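Side-chain contacts in BSU-2 beta-lactamase (Bacillus subtilis, PDB 6W5E), which probably hydrolyses beta-lactam antibiotics as a class D serine beta-lactamase, a kind of enzyme that underlies antibiotic resistance: residues A[35-40]-A[48-53]; A[89-94]-A[134-139]; A[199-204]-A[228-233]. All coordinates share one frame; numbering follows the deposited sequence.

Contact 1. Residues A[35-40]-A[48-53]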
loop_
_atom_site.group_PDB
_atom_site.type_symbol
_atom_site.label_atom_id
_atom_site.label_comp_id
_atom_site.label_asym_id
_atom_site.label_seq_id
_atom_site.Cartn_x
_atom_site.Cartn_y
_atom_site.Cartn_z
ATOM N N SER A 35 16.545 -15.667 -0.209
ATOM C CA SER A 35 16.829 -16.583 0.885
ATOM C C SER A 35 18.177 -16.313 1.535
ATOM O O SER A 35 18.485 -16.929 2.559
ATOM C CB SER A 35 16.742 -18.028 0.395
ATOM O OG SER A 35 17.871 -18.345 -0.392
ATOM N N LYS A 36 18.973 -15.398 0.986
ATOM C CA LYS A 36 20.302 -15.106 1.507
ATOM C C LYS A 36 20.378 -13.802 2.295
ATOM O O LYS A 36 21.456 -13.469 2.793
ATOM C CB LYS A 36 21.313 -15.068 0.358
ATOM C CG LYS A 36 21.508 -16.403 -0.338
ATOM C CD LYS A 36 22.978 -16.782 -0.402
ATOM C CE LYS A 36 23.183 -18.091 -1.154
ATOM N NZ LYS A 36 23.907 -17.876 -2.444
ATOM N N MET A 37 19.275 -13.072 2.444
ATOM C CA MET A 37 19.311 -11.712 2.965
ATOM C C MET A 37 19.307 -11.672 4.490
ATOM O O MET A 37 18.956 -12.635 5.173
ATOM C CB MET A 37 18.098 -10.911 2.501
ATOM C CG MET A 37 17.839 -10.917 1.028
ATOM S SD MET A 37 16.234 -10.146 0.741
ATOM C CE MET A 37 16.488 -8.497 1.396
ATOM N N ASN A 38 19.654 -10.500 5.019
ATOM C CA ASN A 38 19.474 -10.186 6.430
ATOM C C ASN A 38 19.170 -8.701 6.545
ATOM O O ASN A 38 19.843 -7.886 5.911
ATOM C CB ASN A 38 20.744 -10.508 7.222
ATOM C CG ASN A 38 20.528 -10.402 8.710
ATOM O OD1 ASN A 38 20.527 -9.307 9.270
ATOM N ND2 ASN A 38 20.350 -11.551 9.366
ATOM N N VAL A 39 18.162 -8.349 7.347
ATOM C CA VAL A 39 17.764 -6.952 7.514
ATOM C C VAL A 39 17.673 -6.565 8.991
ATOM O O VAL A 39 17.077 -5.536 9.326
ATOM C CB VAL A 39 16.458 -6.616 6.756
ATOM C CG1 VAL A 39 16.601 -6.944 5.272
ATOM C CG2 VAL A 39 15.270 -7.348 7.368
ATOM N N ASP A 40 18.267 -7.376 9.879
ATOM C CA ASP A 40 18.163 -7.130 11.320
ATOM C C ASP A 40 18.491 -5.687 11.674
ATOM O O ASP A 40 17.810 -5.070 12.501
ATOM C CB ASP A 40 19.143 -8.015 12.089
ATOM C CG ASP A 40 18.739 -9.466 12.134
ATOM O OD1 ASP A 40 17.724 -9.855 11.526
ATOM O OD2 ASP A 40 19.475 -10.230 12.788
ATOM N N GLY A 48 9.144 -4.249 14.190
ATOM C CA GLY A 48 8.702 -4.220 12.807
ATOM C C GLY A 48 8.885 -5.543 12.101
ATOM O O GLY A 48 9.477 -6.486 12.631
ATOM N N THR A 49 8.368 -5.591 10.871
ATOM C CA THR A 49 8.506 -6.749 10.001
ATOM C C THR A 49 8.778 -6.272 8.578
ATOM O O THR A 49 8.405 -5.161 8.192
ATOM C CB THR A 49 7.264 -7.652 10.087
ATOM O OG1 THR A 49 7.415 -8.788 9.235
ATOM C CG2 THR A 49 6.017 -6.890 9.676
ATOM N N PHE A 50 9.468 -7.112 7.810
ATOM C CA PHE A 50 9.763 -6.838 6.410
ATOM C C PHE A 50 9.586 -8.131 5.633
ATOM O O PHE A 50 10.081 -9.183 6.051
ATOM C CB PHE A 50 11.209 -6.344 6.241
ATOM C CG PHE A 50 11.633 -6.179 4.804
ATOM C CD1 PHE A 50 11.194 -5.093 4.057
ATOM C CD2 PHE A 50 12.484 -7.096 4.209
ATOM C CE1 PHE A 50 11.588 -4.939 2.749
ATOM C CE2 PHE A 50 12.886 -6.941 2.892
ATOM C CZ PHE A 50 12.442 -5.864 2.166
ATOM N N ILE A 51 8.888 -8.043 4.502
ATOM C CA ILE A 51 8.622 -9.185 3.637
ATOM C C ILE A 51 9.031 -8.818 2.221
ATOM O O ILE A 51 8.659 -7.747 1.730
ATOM C CB ILE A 51 7.133 -9.572 3.659
ATOM C CG1 ILE A 51 6.659 -9.818 5.093
ATOM C CG2 ILE A 51 6.922 -10.795 2.779
ATOM C CD1 ILE A 51 5.193 -9.590 5.282
ATOM N N LEU A 52 9.787 -9.700 1.563
ATOM C CA LEU A 52 10.215 -9.477 0.185
ATOM C C LEU A 52 9.967 -10.745 -0.614
ATOM O O LEU A 52 10.488 -11.812 -0.268
ATOM C CB LEU A 52 11.691 -9.073 0.111
ATOM C CG LEU A 52 12.166 -8.588 -1.263
ATOM C CD1 LEU A 52 11.430 -7.313 -1.674
ATOM C CD2 LEU A 52 13.679 -8.380 -1.265
ATOM N N HIS A 53 9.178 -10.629 -1.677
ATOM C CA HIS A 53 8.841 -11.759 -2.530
ATOM C C HIS A 53 9.452 -11.579 -3.914
ATOM O O HIS A 53 9.196 -10.574 -4.583
ATOM C CB HIS A 53 7.329 -11.928 -2.668
ATOM C CG HIS A 53 6.939 -13.066 -3.557
ATOM N ND1 HIS A 53 6.915 -14.371 -3.120
ATOM C CD2 HIS A 53 6.611 -13.099 -4.872
ATOM C CE1 HIS A 53 6.563 -15.159 -4.120
ATOM N NE2 HIS A 53 6.376 -14.414 -5.194
#

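Contact 2. Residues A[89-94]-A[134-139]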
loop_
_atom_site.group_PDB
_atom_site.type_symbol
_atom_site.label_atom_id
_atom_site.label_comp_id
_atom_site.label_asym_id
_atom_site.label_seq_id
_atom_site.Cartn_x
_atom_site.Cartn_y
_atom_site.Cartn_z
ATOM N N VAL A 89 -15.799 -0.065 -10.540
ATOM C CA VAL A 89 -17.242 0.175 -10.482
ATOM C C VAL A 89 -17.627 1.535 -11.032
ATOM O O VAL A 89 -18.809 1.910 -10.965
ATOM C CB VAL A 89 -17.842 -0.024 -9.071
ATOM C CG1 VAL A 89 -17.434 -1.375 -8.487
ATOM C CG2 VAL A 89 -17.469 1.143 -8.134
ATOM N N LYS A 90 -16.668 2.291 -11.566
ATOM C CA LYS A 90 -16.910 3.598 -12.178
ATOM C C LYS A 90 -17.402 4.650 -11.181
ATOM O O LYS A 90 -18.090 5.604 -11.560
ATOM C CB LYS A 90 -17.814 3.502 -13.414
ATOM C CG LYS A 90 -17.313 2.480 -14.426
ATOM C CD LYS A 90 -18.105 2.523 -15.722
ATOM N N ALA A 91 -17.053 4.504 -9.901
ATOM C CA ALA A 91 -17.292 5.578 -8.944
ATOM C C ALA A 91 -16.331 6.742 -9.153
ATOM O O ALA A 91 -16.622 7.859 -8.712
ATOM C CB ALA A 91 -17.195 5.060 -7.505
ATOM N N VAL A 92 -15.189 6.490 -9.789
ATOM C CA VAL A 92 -14.267 7.514 -10.258
ATOM C C VAL A 92 -13.879 7.160 -11.683
ATOM O O VAL A 92 -13.859 5.986 -12.063
ATOM C CB VAL A 92 -13.011 7.662 -9.363
ATOM C CG1 VAL A 92 -13.339 8.438 -8.095
ATOM C CG2 VAL A 92 -12.415 6.300 -9.023
ATOM N N ARG A 93 -13.530 8.188 -12.462
ATOM C CA ARG A 93 -13.318 8.020 -13.899
ATOM C C ARG A 93 -11.910 7.526 -14.219
ATOM O O ARG A 93 -11.738 6.642 -15.067
ATOM C CB ARG A 93 -13.595 9.350 -14.604
ATOM C CG ARG A 93 -13.593 9.308 -16.127
ATOM C CD ARG A 93 -13.357 10.706 -16.702
ATOM N NE ARG A 93 -12.166 11.302 -16.108
ATOM C CZ ARG A 93 -12.159 12.399 -15.357
ATOM N NH1 ARG A 93 -13.287 13.054 -15.111
ATOM N NH2 ARG A 93 -11.018 12.834 -14.848
ATOM N N ASP A 94 -10.898 8.085 -13.569
ATOM C CA ASP A 94 -9.491 7.788 -13.846
ATOM C C ASP A 94 -8.663 8.464 -12.757
ATOM O O ASP A 94 -9.213 8.983 -11.775
ATOM C CB ASP A 94 -9.079 8.193 -15.272
ATOM C CG ASP A 94 -9.307 9.677 -15.569
ATOM O OD1 ASP A 94 -9.243 10.517 -14.644
ATOM O OD2 ASP A 94 -9.535 10.011 -16.755
ATOM N N ARG A 134 -17.647 6.314 0.275
ATOM C CA ARG A 134 -19.081 6.544 0.406
ATOM C C ARG A 134 -19.813 6.237 -0.895
ATOM O O ARG A 134 -20.912 5.671 -0.874
ATOM C CB ARG A 134 -19.349 7.978 0.875
ATOM C CG ARG A 134 -18.918 8.272 2.307
ATOM C CD ARG A 134 -19.487 9.585 2.819
ATOM N NE ARG A 134 -18.906 10.757 2.157
ATOM C CZ ARG A 134 -17.807 11.385 2.566
ATOM N NH1 ARG A 134 -17.157 10.946 3.640
ATOM N NH2 ARG A 134 -17.361 12.451 1.905
ATOM N N ASP A 135 -19.213 6.586 -2.042
ATOM C CA ASP A 135 -19.844 6.291 -3.326
ATOM C C ASP A 135 -19.809 4.798 -3.636
ATOM O O ASP A 135 -20.722 4.276 -4.291
ATOM C CB ASP A 135 -19.144 7.066 -4.439
ATOM C CG ASP A 135 -19.563 8.531 -4.509
ATOM O OD1 ASP A 135 -20.629 8.899 -3.973
ATOM O OD2 ASP A 135 -18.833 9.318 -5.142
ATOM N N ILE A 136 -18.767 4.089 -3.188
ATOM C CA ILE A 136 -18.744 2.639 -3.362
ATOM C C ILE A 136 -19.869 2.002 -2.555
ATOM O O ILE A 136 -20.663 1.203 -3.072
ATOM C CB ILE A 136 -17.362 2.066 -2.992
ATOM C CG1 ILE A 136 -16.305 2.518 -4.015
ATOM C CG2 ILE A 136 -17.423 0.548 -2.910
ATOM C CD1 ILE A 136 -14.887 2.187 -3.594
ATOM N N GLY A 137 -19.979 2.381 -1.290
ATOM C CA GLY A 137 -21.097 1.940 -0.467
ATOM C C GLY A 137 -20.813 0.634 0.246
ATOM O O GLY A 137 -20.038 -0.207 -0.208
ATOM N N GLU A 138 -21.479 0.467 1.391
ATOM C CA GLU A 138 -21.226 -0.657 2.289
ATOM C C GLU A 138 -21.342 -2.004 1.586
ATOM O O GLU A 138 -20.443 -2.846 1.683
ATOM C CB GLU A 138 -22.223 -0.592 3.451
ATOM C CG GLU A 138 -22.128 -1.725 4.456
ATOM C CD GLU A 138 -21.219 -1.374 5.606
ATOM O OE1 GLU A 138 -20.606 -0.284 5.555
ATOM O OE2 GLU A 138 -21.122 -2.179 6.556
ATOM N N GLU A 139 -22.457 -2.238 0.890
ATOM C CA GLU A 139 -22.695 -3.562 0.327
ATOM C C GLU A 139 -21.677 -3.904 -0.757
ATOM O O GLU A 139 -21.197 -5.043 -0.835
ATOM C CB GLU A 139 -24.120 -3.646 -0.220
ATOM C CG GLU A 139 -25.200 -3.306 0.806
ATOM C CD GLU A 139 -25.732 -1.880 0.667
ATOM O OE1 GLU A 139 -24.933 -0.908 0.751
ATOM O OE2 GLU A 139 -26.970 -1.746 0.486
HETATM O O HOH W 1 -16.345 8.933 -6.019
#

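Contact 3. Residues A[199-204]-A[228-233]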
loop_
_atom_site.group_PDB
_atom_site.type_symbol
_atom_site.label_atom_id
_atom_site.label_comp_id
_atom_site.label_asym_id
_atom_site.label_seq_id
_atom_site.Cartn_x
_atom_site.Cartn_y
_atom_site.Cartn_z
ATOM N N ARG A 199 0.333 2.990 -11.878
ATOM C CA ARG A 199 0.920 4.289 -12.189
ATOM C C ARG A 199 0.756 5.258 -11.024
ATOM O O ARG A 199 1.688 6.001 -10.692
ATOM C CB ARG A 199 0.310 4.868 -13.467
ATOM C CG ARG A 199 0.810 4.175 -14.728
ATOM C CD ARG A 199 0.719 5.069 -15.954
ATOM N NE ARG A 199 -0.617 5.626 -16.118
ATOM C CZ ARG A 199 -1.582 5.067 -16.841
ATOM N NH1 ARG A 199 -1.368 3.912 -17.464
ATOM N NH2 ARG A 199 -2.768 5.656 -16.922
ATOM N N MET A 200 -0.406 5.237 -10.363
ATOM C CA MET A 200 -0.619 6.130 -9.232
ATOM C C MET A 200 0.290 5.804 -8.058
ATOM O O MET A 200 0.523 6.676 -7.221
ATOM C CB MET A 200 -2.078 6.084 -8.759
ATOM C CG MET A 200 -3.071 6.611 -9.785
ATOM S SD MET A 200 -4.750 6.793 -9.147
ATOM C CE MET A 200 -5.255 5.117 -8.892
ATOM N N MET A 201 0.790 4.570 -7.969
ATOM C CA MET A 201 1.694 4.147 -6.906
ATOM C C MET A 201 3.161 4.452 -7.195
ATOM O O MET A 201 4.003 4.227 -6.317
ATOM C CB MET A 201 1.536 2.641 -6.664
ATOM C CG MET A 201 0.191 2.240 -6.103
ATOM S SD MET A 201 -0.014 0.440 -6.078
ATOM C CE MET A 201 1.153 -0.021 -4.806
ATOM N N ILE A 202 3.503 4.950 -8.387
ATOM C CA ILE A 202 4.911 5.156 -8.704
ATOM C C ILE A 202 5.508 6.183 -7.757
ATOM O O ILE A 202 4.983 7.294 -7.608
ATOM C CB ILE A 202 5.096 5.582 -10.168
ATOM C CG1 ILE A 202 4.790 4.413 -11.104
ATOM C CG2 ILE A 202 6.527 6.070 -10.394
ATOM C CD1 ILE A 202 4.746 4.778 -12.584
ATOM N N GLN A 203 6.609 5.807 -7.106
ATOM C CA GLN A 203 7.369 6.696 -6.239
ATOM C C GLN A 203 8.632 7.220 -6.901
ATOM O O GLN A 203 9.003 8.377 -6.684
ATOM C CB GLN A 203 7.753 5.967 -4.947
ATOM C CG GLN A 203 6.572 5.365 -4.209
ATOM C CD GLN A 203 5.859 6.382 -3.340
ATOM O OE1 GLN A 203 6.396 6.833 -2.330
ATOM N NE2 GLN A 203 4.641 6.743 -3.724
ATOM N N GLU A 204 9.298 6.388 -7.703
ATOM C CA GLU A 204 10.540 6.739 -8.382
ATOM C C GLU A 204 10.603 5.974 -9.692
ATOM O O GLU A 204 10.404 4.759 -9.696
ATOM C CB GLU A 204 11.756 6.290 -7.564
ATOM C CG GLU A 204 11.958 6.920 -6.206
ATOM C CD GLU A 204 13.400 6.783 -5.743
ATOM O OE1 GLU A 204 14.212 7.675 -6.061
ATOM O OE2 GLU A 204 13.724 5.770 -5.085
ATOM N N VAL A 228 4.173 -0.403 1.488
ATOM C CA VAL A 228 3.878 -1.629 0.762
ATOM C C VAL A 228 3.920 -1.347 -0.728
ATOM O O VAL A 228 3.609 -0.239 -1.173
ATOM C CB VAL A 228 2.510 -2.223 1.190
ATOM C CG1 VAL A 228 2.437 -2.349 2.718
ATOM C CG2 VAL A 228 1.345 -1.387 0.679
ATOM N N GLY A 229 4.320 -2.342 -1.505
ATOM C CA GLY A 229 4.387 -2.096 -2.940
ATOM C C GLY A 229 5.240 -3.137 -3.645
ATOM O O GLY A 229 5.300 -4.296 -3.236
ATOM N N PHE A 230 5.861 -2.703 -4.737
ATOM C CA PHE A 230 6.688 -3.601 -5.521
ATOM C C PHE A 230 7.710 -2.778 -6.282
ATOM O O PHE A 230 7.564 -1.567 -6.443
ATOM C CB PHE A 230 5.876 -4.531 -6.443
ATOM C CG PHE A 230 4.547 -3.981 -6.870
ATOM C CD1 PHE A 230 4.450 -3.031 -7.874
ATOM C CD2 PHE A 230 3.380 -4.429 -6.267
ATOM C CE1 PHE A 230 3.218 -2.537 -8.260
ATOM C CE2 PHE A 230 2.147 -3.936 -6.657
ATOM C CZ PHE A 230 2.070 -2.986 -7.654
ATOM N N ILE A 231 8.766 -3.448 -6.729
ATOM C CA ILE A 231 9.827 -2.792 -7.483
ATOM C C ILE A 231 10.120 -3.607 -8.728
ATOM O O ILE A 231 10.265 -4.834 -8.661
ATOM C CB ILE A 231 11.100 -2.546 -6.641
ATOM C CG1 ILE A 231 12.180 -1.886 -7.502
ATOM C CG2 ILE A 231 11.624 -3.842 -5.974
ATOM C CD1 ILE A 231 13.259 -1.219 -6.701
ATOM N N LYS A 232 10.177 -2.930 -9.867
ATOM C CA LYS A 232 10.520 -3.558 -11.130
ATOM C C LYS A 232 11.964 -3.201 -11.435
ATOM O O LYS A 232 12.331 -2.024 -11.390
ATOM C CB LYS A 232 9.598 -3.033 -12.232
ATOM C CG LYS A 232 9.986 -3.474 -13.631
ATOM C CD LYS A 232 8.911 -3.133 -14.667
ATOM C CE LYS A 232 8.152 -1.846 -14.339
ATOM N NZ LYS A 232 7.615 -1.159 -15.555
ATOM N N THR A 233 12.787 -4.213 -11.680
ATOM C CA THR A 233 14.183 -4.025 -12.059
ATOM C C THR A 233 14.447 -4.712 -13.393
ATOM O O THR A 233 13.573 -5.363 -13.972
ATOM C CB THR A 233 15.158 -4.574 -11.004
ATOM O OG1 THR A 233 15.288 -5.998 -11.156
ATOM C CG2 THR A 233 14.693 -4.250 -9.589
#

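Contact 1. Residues A[35-40]-A[48-53]
Met37 lays its thioether on Leu52, with SD 3.7 Å from CD2 of Leu52, and this is the tightest meeting between the two segments. The two side chains cross at about a right angle, and SD and CE both meet the CD2 branch. The chain of Met37 bends at its last torsion (chi3 61°). That turn keeps its CE beside the same branch, 3.9 Å from Leu52 CD2, and also carries Met37 CE to 4.2 Å from Phe50 CE2. Val39 reaches the neighbouring part of that ring: its CG2 stands 4.2 Å from Phe50 CD2. Both methyls approach the ring obliquely.

On the strand, Phe50 and Leu52 rise from the same side, each with CG anti to its own backbone N (chi1 174° and -170°), while Thr49, just before Phe50, points away. No hydrogen bond joins the segments; the contact is wholly apolar and buried. The outer chain is shaped locally instead. OD1 of Asn38 accepts from the backbone N of Asp40 at 3.0 Å, an Asx turn that curls the loop around Val39. The carbonyl of Asn38 is also bonded to the hydroxyl of Tyr262, whose side chain packs on Met37.

Residues 35-40 thus cover one face of strand 48-54 near an edge of the main antiparallel sheet. Val39 also touches Phe61 and Tyr63 of the outermost strand 59-63, Phe50 and Leu52 pack on Thr242 and Phe240 of strand 236-244, and Thr49, Ile51 and His53 meet helix 172-184.

Contact 2. Residues A[89-94]-A[134-139]
Ala91 points its methyl at the last turn of helix 126-136 and meets two consecutive residues there. Its CB is 4.2 Å from CB of Asp135 and 4.4 Å from CG1 of Ile136, which makes Ala91 the centre of the contact. Val89 also aims at the helix, and its CG2 comes alongside Ile136 at 4.5 Å from CG1 of that residue. Ile136 leaves the helix across the line to the loop, pointing neither at it nor away, and its CG1 is what Ala91 and Val89 both meet. The apolar part is therefore two small side chains set against the CG1 branch of Ile136, loosely enough to be plain van der Waals packing.

Asp135 plays a double part. Its CB joins the packing, while its carboxylate lies on the exposed side. CG stands anti to the carbonyl carbon (chi1 -79°), and OD2 accepts from a water at 2.7 Å. That same water donates to the carbonyl O of Ala91 at 2.9 Å, so it bridges two acceptors that could not bond each other directly.

The loop is presented by the end of helix 81-88: Lys90, at positive phi, closes it in a Schellman motif and turns the chain so that Ala91 follows. On the other side Gly137, also at positive phi (89°), separates helix 126-136 from helix 138-147, and Arg140 bonds back to the carbonyls of Asp135 and Ile136. Ile136 continues inward onto Ile85 of helix 81-88 and Met141 of helix 138-147; Val89 lies on Trp144, and Ala91 on Leu132, so the contact sits where three helices converge.

Contact 3. Residues A[199-204]-A[228-233]
A Met-aromatic contact ties the start of an edge strand to the interior of the main antiparallel sheet in this penicillin-binding-protein/beta-lactamase fold. Strand 209-217 runs between the two segments, so residues 199-204 and 228-233 are not hydrogen-bonded neighbours; they meet through a side chain that reaches across.

That side chain is Met201. It lies where the chain passes from helix 191-200 to strand 202-205, next to Ile202, whose N bonds to Arg199 O at 3.1 Å. Met201 runs extended through chi2 (171°) and then folds at its last torsion, delivering the methyl to strand 225-233. There CE lies 4.2 Å from CZ of Phe230. The approach to the ring is oblique. Phe230 leaves its strand to one side, but the end of its ring comes nearer to Met201; its chi1 of 27° is well off a staggered value. Tyr212 of the intervening strand meets this ring with planes at about 50°, while Leu182 and Ala183 of helix 172-184 also touch it.

The surroundings lead toward the active-site region. Met201 also packs on Met121 and on Val80, next in sequence to the carboxylated Lys79. Val228 shares backbone bonding with Lys214, the lysine of the Lys-Thr-Gly motif of this family. Farther along the edge strand, Gln203 and Glu204 both face Leu211 in a classic beta bulge.

Where Met201 ends, Gly229 offers bare backbone: Met201 CE is 4.3 Å from CA of Gly229, and SD of Met201 stands 5.3 Å from the centroid of the Phe230 ring, 50° off its normal.

In the fold
Contacts 1 and 3 are buried and reach the same antiparallel sheet, with centres about 18 Å apart: contact 1 packs a loop on a strand near one edge, and contact 3 joins the opposite edge strand to the interior. Each relies on a bent methionine whose methyl meets a phenylalanine ring obliquely. Contact 2 belongs to the helical part, on the other side of the chain's centre from contact 1, their centres about 36 Å apart. Being only partly buried, it mixes small aliphatic packing with a water bridge, where contacts 1 and 3 are apolar with no hydrogen bond across.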